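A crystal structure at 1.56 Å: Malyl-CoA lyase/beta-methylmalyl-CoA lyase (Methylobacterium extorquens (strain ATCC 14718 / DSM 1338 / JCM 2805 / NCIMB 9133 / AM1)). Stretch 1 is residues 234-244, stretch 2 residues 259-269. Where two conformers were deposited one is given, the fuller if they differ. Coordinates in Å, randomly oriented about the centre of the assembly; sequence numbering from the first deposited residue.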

# COMPACT_ATOMS: atom_id res chain seq x y z
N ASP A 234 -15.95 42.00 11.41
CA ASP A 234 -14.58 42.23 10.98
C ASP A 234 -14.38 41.88 9.52
O ASP A 234 -13.67 40.92 9.18
CB ASP A 234 -13.60 41.46 11.87
CG ASP A 234 -12.13 41.75 11.54
OD1 ASP A 234 -11.88 42.80 10.90
OD2 ASP A 234 -11.24 40.95 11.99
N PRO A 235 -14.96 42.67 8.62
CA PRO A 235 -14.70 42.45 7.20
C PRO A 235 -13.24 42.57 6.77
O PRO A 235 -12.81 41.86 5.83
CB PRO A 235 -15.59 43.49 6.49
CG PRO A 235 -15.82 44.57 7.51
CD PRO A 235 -15.91 43.79 8.82
N ASP A 236 -12.46 43.44 7.44
CA ASP A 236 -11.07 43.50 7.13
C ASP A 236 -10.35 42.17 7.42
O ASP A 236 -9.50 41.72 6.64
CB ASP A 236 -10.38 44.57 7.94
CG ASP A 236 -10.78 46.00 7.57
OD1 ASP A 236 -11.39 46.26 6.54
OD2 ASP A 236 -10.49 46.89 8.37
N GLY A 237 -10.68 41.57 8.54
CA GLY A 237 -10.13 40.28 8.86
C GLY A 237 -10.59 39.18 7.90
O GLY A 237 -9.80 38.29 7.51
N TYR A 238 -11.86 39.21 7.49
CA TYR A 238 -12.37 38.26 6.51
C TYR A 238 -11.56 38.40 5.23
O TYR A 238 -11.11 37.37 4.65
CB TYR A 238 -13.85 38.47 6.22
CG TYR A 238 -14.43 37.47 5.27
CD1 TYR A 238 -14.30 37.62 3.88
CD2 TYR A 238 -15.07 36.33 5.73
CE1 TYR A 238 -14.80 36.65 3.01
CE2 TYR A 238 -15.56 35.37 4.85
CZ TYR A 238 -15.44 35.53 3.50
OH TYR A 238 -15.90 34.56 2.63
N THR A 239 -11.44 39.63 4.75
CA THR A 239 -10.78 39.90 3.48
C THR A 239 -9.30 39.48 3.55
O THR A 239 -8.77 38.90 2.60
CB THR A 239 -10.92 41.38 3.09
OG1 THR A 239 -12.31 41.63 2.84
CG2 THR A 239 -10.16 41.69 1.84
N SER A 240 -8.64 39.75 4.68
CA SER A 240 -7.26 39.29 4.84
C SER A 240 -7.17 37.76 4.74
O SER A 240 -6.32 37.22 4.03
CB SER A 240 -6.67 39.78 6.18
OG SER A 240 -5.46 39.12 6.48
N ALA A 241 -8.03 37.06 5.46
CA ALA A 241 -8.02 35.60 5.42
C ALA A 241 -8.28 35.07 4.00
O ALA A 241 -7.64 34.12 3.54
CB ALA A 241 -9.08 35.04 6.37
N ALA A 242 -9.26 35.69 3.33
CA ALA A 242 -9.59 35.31 1.96
C ALA A 242 -8.44 35.55 1.00
O ALA A 242 -8.13 34.66 0.18
CB ALA A 242 -10.84 36.04 1.50
N ARG A 243 -7.83 36.75 1.05
CA ARG A 243 -6.74 37.03 0.16
C ARG A 243 -5.54 36.15 0.43
O ARG A 243 -4.80 35.81 -0.50
CB ARG A 243 -6.37 38.51 0.22
CG ARG A 243 -7.40 39.41 -0.46
CD ARG A 243 -7.10 40.91 -0.23
NE ARG A 243 -7.99 41.71 -1.06
CZ ARG A 243 -8.25 43.01 -0.89
NH1 ARG A 243 -9.09 43.57 -1.73
NH2 ARG A 243 -7.67 43.72 0.09
N ARG A 244 -5.33 35.78 1.69
CA ARG A 244 -4.20 34.92 2.05
C ARG A 244 -4.37 33.52 1.41
O ARG A 244 -3.46 33.02 0.72
CB ARG A 244 -4.02 34.82 3.57
CG ARG A 244 -2.94 33.86 3.97
CD ARG A 244 -2.56 33.85 5.45
NE ARG A 244 -3.63 33.40 6.32
CZ ARG A 244 -4.45 34.18 7.02
NH1 ARG A 244 -4.36 35.51 7.01
NH2 ARG A 244 -5.36 33.61 7.78
N SER A 259 -23.13 39.38 4.59
CA SER A 259 -22.06 40.35 4.30
C SER A 259 -20.80 39.74 3.69
O SER A 259 -20.07 40.40 2.99
CB SER A 259 -21.66 41.09 5.55
OG SER A 259 -21.00 40.24 6.52
N GLN A 260 -20.60 38.47 3.94
CA GLN A 260 -19.40 37.82 3.46
C GLN A 260 -19.44 37.40 1.99
O GLN A 260 -18.41 37.19 1.37
CB GLN A 260 -19.04 36.64 4.34
CG GLN A 260 -18.67 37.04 5.74
CD GLN A 260 -18.49 35.88 6.67
OE1 GLN A 260 -18.97 34.76 6.42
NE2 GLN A 260 -17.85 36.14 7.80
N ILE A 261 -20.64 37.37 1.42
CA ILE A 261 -20.80 36.96 0.03
C ILE A 261 -20.07 37.87 -0.94
O ILE A 261 -19.31 37.37 -1.78
CB ILE A 261 -22.29 36.86 -0.36
CG1 ILE A 261 -23.01 35.78 0.47
CG2 ILE A 261 -22.46 36.55 -1.83
CD1 ILE A 261 -24.52 35.82 0.37
N ASP A 262 -20.27 39.19 -0.82
CA ASP A 262 -19.63 40.13 -1.75
C ASP A 262 -18.11 40.11 -1.53
O ASP A 262 -17.33 40.27 -2.49
CB ASP A 262 -20.18 41.54 -1.56
CG ASP A 262 -21.57 41.74 -2.16
OD1 ASP A 262 -22.09 40.86 -2.87
OD2 ASP A 262 -22.17 42.78 -1.85
N LEU A 263 -17.70 39.92 -0.28
CA LEU A 263 -16.26 39.94 0.04
C LEU A 263 -15.56 38.75 -0.65
O LEU A 263 -14.53 38.93 -1.30
CB LEU A 263 -15.97 39.95 1.54
CG LEU A 263 -16.56 41.06 2.38
CD1 LEU A 263 -16.27 40.84 3.83
CD2 LEU A 263 -16.01 42.38 1.91
N ALA A 264 -16.17 37.56 -0.58
CA ALA A 264 -15.62 36.35 -1.23
C ALA A 264 -15.68 36.51 -2.73
O ALA A 264 -14.69 36.20 -3.45
CB ALA A 264 -16.35 35.10 -0.79
N ASN A 265 -16.83 36.99 -3.24
CA ASN A 265 -16.89 37.15 -4.68
C ASN A 265 -15.82 38.05 -5.24
O ASN A 265 -15.27 37.80 -6.33
CB ASN A 265 -18.26 37.62 -5.10
CG ASN A 265 -19.32 36.48 -5.04
OD1 ASN A 265 -19.00 35.30 -4.97
ND2 ASN A 265 -20.59 36.86 -5.04
N GLU A 266 -15.54 39.14 -4.53
CA GLU A 266 -14.53 40.09 -5.03
C GLU A 266 -13.12 39.47 -4.99
O GLU A 266 -12.36 39.58 -5.95
CB GLU A 266 -14.53 41.36 -4.17
CG GLU A 266 -13.45 42.36 -4.61
CD GLU A 266 -13.77 43.82 -4.26
OE1 GLU A 266 -14.04 44.11 -3.07
OE2 GLU A 266 -13.75 44.68 -5.20
N VAL A 267 -12.77 38.82 -3.86
CA VAL A 267 -11.41 38.32 -3.71
C VAL A 267 -11.11 37.21 -4.71
O VAL A 267 -10.01 37.22 -5.29
CB VAL A 267 -11.20 37.81 -2.27
CG1 VAL A 267 -9.94 36.96 -2.17
CG2 VAL A 267 -11.13 38.98 -1.32
N PHE A 268 -12.07 36.29 -4.93
CA PHE A 268 -11.80 35.09 -5.72
C PHE A 268 -12.17 35.21 -7.21
O PHE A 268 -12.07 34.23 -7.95
CB PHE A 268 -12.49 33.88 -5.08
CG PHE A 268 -11.94 33.52 -3.72
CD1 PHE A 268 -10.75 32.82 -3.61
CD2 PHE A 268 -12.54 33.93 -2.58
CE1 PHE A 268 -10.24 32.50 -2.37
CE2 PHE A 268 -12.04 33.62 -1.34
CZ PHE A 268 -10.85 32.93 -1.22
N THR A 269 -12.58 36.40 -7.64
CA THR A 269 -12.64 36.69 -9.07
C THR A 269 -11.20 36.55 -9.64
O THR A 269 -10.29 37.16 -9.14
CB THR A 269 -13.22 38.07 -9.25
OG1 THR A 269 -14.60 38.02 -8.85
CG2 THR A 269 -13.18 38.49 -10.74
O HOH W 1 -13.12 41.31 -0.06

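Two helices of one chain pack with their N-to-C directions 32° apart and their axes 9.6 Å apart at closest approach. No direct hydrogen bond crosses between them, so the contact rests on apolar packing, one CH-pi interaction and a bridging water.

Along the second helix, the first residue to engage is Gln260. Its CG lies over one face of the Tyr238 ring, 4.0 Å from the centroid, while the polar end of the side chain finds hydrogen bonds elsewhere in the structure. Glutamine suits this place because its methylene groups can cover an aromatic ring without burying an unsatisfied amide.

One turn on, Leu263 points toward the first helix and touches three residues there. Its CB lies 3.7 Å from CD1 of Tyr238, its CD1 3.8 Å from CB of Pro235, and its CD2 3.9 Å from OG1 of Thr239. Leucine suits the place: its CB meets Tyr238, and its branched end fits against Pro235 and Thr239, about a turn apart. Its backbone also takes part: a water donates to Leu263 O at 3.0 Å and is hydrogen-bonded to Thr239 OG1, also at 3.0 Å, so a polar link joins the helices beside the apolar contacts.

Ala264 is small, and the long Tyr238 side chain reaches it, with OH 3.5 Å from Ala264 CB. That is a van der Waals contact; the hydroxyl is hydrogen-bonded elsewhere in the structure.

Val267, a turn after Leu263, again points toward the partner, and its two methyl groups suit a buried apolar place. Its CG1 sits 3.9 Å from CB of Ala242, and its CG2 lies 3.9 Å from CG of Arg243, whose aliphatic portion supplies apolar surface.

Phe268 starts out sideways, but its ring end comes nearer: CE2 approaches Ala242 CB to 3.9 Å. Here a small alanine meets a large aromatic side chain, both buried.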